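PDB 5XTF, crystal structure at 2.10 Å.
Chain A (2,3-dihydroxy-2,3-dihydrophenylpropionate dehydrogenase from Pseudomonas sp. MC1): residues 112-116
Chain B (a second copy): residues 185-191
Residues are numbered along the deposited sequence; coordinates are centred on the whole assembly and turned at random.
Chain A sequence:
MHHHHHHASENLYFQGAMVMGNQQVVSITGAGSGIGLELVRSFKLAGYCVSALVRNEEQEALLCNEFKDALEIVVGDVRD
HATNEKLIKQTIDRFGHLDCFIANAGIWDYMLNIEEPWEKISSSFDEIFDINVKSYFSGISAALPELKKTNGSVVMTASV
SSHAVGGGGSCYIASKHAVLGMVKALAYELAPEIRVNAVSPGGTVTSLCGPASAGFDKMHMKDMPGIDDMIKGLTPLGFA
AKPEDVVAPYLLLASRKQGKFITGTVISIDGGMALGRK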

# COMPACT_ATOMS: atom_id res chain seq x y z
N LEU A 112 7.59 14.88 18.24
CA LEU A 112 6.64 15.68 19.01
C LEU A 112 5.39 14.86 19.32
O LEU A 112 4.68 14.43 18.40
CB LEU A 112 6.28 16.93 18.22
CG LEU A 112 5.24 17.85 18.85
CD1 LEU A 112 5.77 18.48 20.13
CD2 LEU A 112 4.84 18.90 17.85
N ASN A 113 5.10 14.66 20.61
CA ASN A 113 4.00 13.80 21.00
C ASN A 113 2.67 14.54 20.90
O ASN A 113 2.59 15.75 21.11
CB ASN A 113 4.18 13.26 22.42
CG ASN A 113 5.45 12.45 22.57
OD1 ASN A 113 5.47 11.23 22.34
ND2 ASN A 113 6.53 13.11 22.98
N ILE A 114 1.62 13.79 20.57
CA ILE A 114 0.29 14.39 20.50
C ILE A 114 -0.21 14.86 21.86
O ILE A 114 -1.19 15.61 21.92
CB ILE A 114 -0.68 13.38 19.85
CG1 ILE A 114 -2.05 14.01 19.55
CG2 ILE A 114 -0.80 12.14 20.73
CD1 ILE A 114 -2.02 15.07 18.46
N GLU A 115 0.44 14.45 22.95
CA GLU A 115 0.05 14.87 24.29
C GLU A 115 0.49 16.28 24.65
O GLU A 115 0.00 16.82 25.65
CB GLU A 115 0.62 13.92 25.34
CG GLU A 115 -0.16 12.64 25.50
CD GLU A 115 0.67 11.41 25.18
OE1 GLU A 115 1.92 11.53 25.19
OE2 GLU A 115 0.07 10.33 24.92
N GLU A 116 1.38 16.90 23.87
CA GLU A 116 1.96 18.19 24.25
C GLU A 116 0.90 19.28 24.26
O GLU A 116 -0.19 19.10 23.71
CB GLU A 116 3.09 18.56 23.29
CG GLU A 116 4.13 17.47 23.11
CD GLU A 116 4.40 16.69 24.38
OE1 GLU A 116 4.15 15.47 24.41
OE2 GLU A 116 4.86 17.30 25.37
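Chain B, residues 185-191: ALAYELA

The chain A stretch has no regular helix or strand. A type I beta turn runs from N113(A) to E116(A). It is closed by a backbone hydrogen bond from N of E116(A) to O of N113(A), 3.2 Å long. I114(A) and E115(A) fill the two central positions, with phi/psi of -66/-13 and -78/-13.

The chain B stretch is helical from residue 185 to 190, and the helix begins earlier in the chain. N of E189(B) lies 2.9 Å from O of A185(B), and N of L190(B) lies 2.8 Å from O of L186(B). The bond from N of A191(B) to O of A187(B) is longer, at 3.2 Å. A191(B) is the first residue to leave helical phi/psi, at -67/149.

The turn therefore meets the last part of a helix. From first CA to last, chain A runs obliquely to it. No crossing angle applies, because chain A supplies no helix or strand axis. The backbones stay well apart: CA of N113(A) is 8.0 Å from CA of E189(B), and CA of I114(A) is 7.8 Å from CA of L186(B). The two stretches together bury 228 Å².

E189(B) makes the one hydrogen bond across the contact. Its CA-to-CB bond points toward chain A, and chi1 and chi2 are both t, so the side chain is extended. This carries the carboxylate to the turn. N of I114(A) donates to OE2 of E189(B) at 3.0 Å, with an N-H...acceptor angle of 151°. The same oxygen lies close to N113(A), with CB of N113(A) 3.4 Å from OE2 of E189(B).

The CA-to-CB bond of I114(A) also points toward chain B. The residue is buried, and its side chain packs against two leucines one helical turn apart. CB of I114(A) is 3.9 Å from CD2 of L186(B). CG2 of I114(A) is 3.7 Å from CD2 of L190(B). The CA-to-CB bonds of both leucines point sideways, but their side-chain ends come nearer to the turn. Both have chi1 m and chi2 t. The isoleucine also touches the carboxylate, with CG2 of I114(A) 3.2 Å from OE2 of E189(B).

The CA-to-CB bond of E115(A) points sideways, but the side-chain end approaches chain B. OE2 of E115(A) is 3.9 Å from CD2 of L190(B), and is hydrogen-bonded elsewhere in the structure. OE1 of E115(A) is 4.3 Å from OE2 of E189(B), which brings two like charges close together. The CA-to-CB bond of L112(A) points away, and E116(A) is out of reach.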

# COMPACT_ATOMS: atom_id res chain seq x y z
N ALA B 185 0.41 6.82 12.65
CA ALA B 185 1.30 7.35 13.69
C ALA B 185 0.61 7.42 15.04
O ALA B 185 1.19 7.04 16.07
CB ALA B 185 1.81 8.73 13.28
N LEU B 186 -0.63 7.89 15.07
CA LEU B 186 -1.34 8.00 16.34
C LEU B 186 -1.70 6.63 16.91
O LEU B 186 -1.61 6.42 18.12
CB LEU B 186 -2.57 8.88 16.18
CG LEU B 186 -2.19 10.31 15.87
CD1 LEU B 186 -3.44 11.14 15.68
CD2 LEU B 186 -1.31 10.87 16.99
N ALA B 187 -2.09 5.68 16.06
CA ALA B 187 -2.41 4.35 16.58
C ALA B 187 -1.19 3.72 17.22
O ALA B 187 -1.28 3.11 18.29
CB ALA B 187 -2.94 3.45 15.47
N TYR B 188 -0.03 3.88 16.58
CA TYR B 188 1.21 3.38 17.17
C TYR B 188 1.53 4.11 18.46
O TYR B 188 1.89 3.48 19.46
CB TYR B 188 2.36 3.51 16.17
CG TYR B 188 3.61 2.81 16.64
CD1 TYR B 188 3.70 1.42 16.63
CD2 TYR B 188 4.70 3.54 17.10
CE1 TYR B 188 4.84 0.78 17.06
CE2 TYR B 188 5.85 2.90 17.53
CZ TYR B 188 5.91 1.52 17.51
OH TYR B 188 7.05 0.88 17.94
N GLU B 189 1.38 5.43 18.47
CA GLU B 189 1.79 6.22 19.63
C GLU B 189 0.87 6.01 20.83
O GLU B 189 1.34 5.99 21.97
CB GLU B 189 1.84 7.70 19.26
CG GLU B 189 2.21 8.59 20.43
CD GLU B 189 2.31 10.05 20.05
OE1 GLU B 189 2.54 10.38 18.86
OE2 GLU B 189 2.14 10.89 20.97
N LEU B 190 -0.44 5.87 20.61
CA LEU B 190 -1.41 5.84 21.70
C LEU B 190 -1.73 4.44 22.20
O LEU B 190 -2.39 4.31 23.23
CB LEU B 190 -2.70 6.53 21.26
CG LEU B 190 -2.46 7.98 20.83
CD1 LEU B 190 -3.69 8.54 20.14
CD2 LEU B 190 -2.03 8.87 22.01
N ALA B 191 -1.29 3.40 21.51
CA ALA B 191 -1.48 2.04 21.98
C ALA B 191 -0.67 1.84 23.26
O ALA B 191 0.38 2.45 23.41
CB ALA B 191 -1.08 1.03 20.92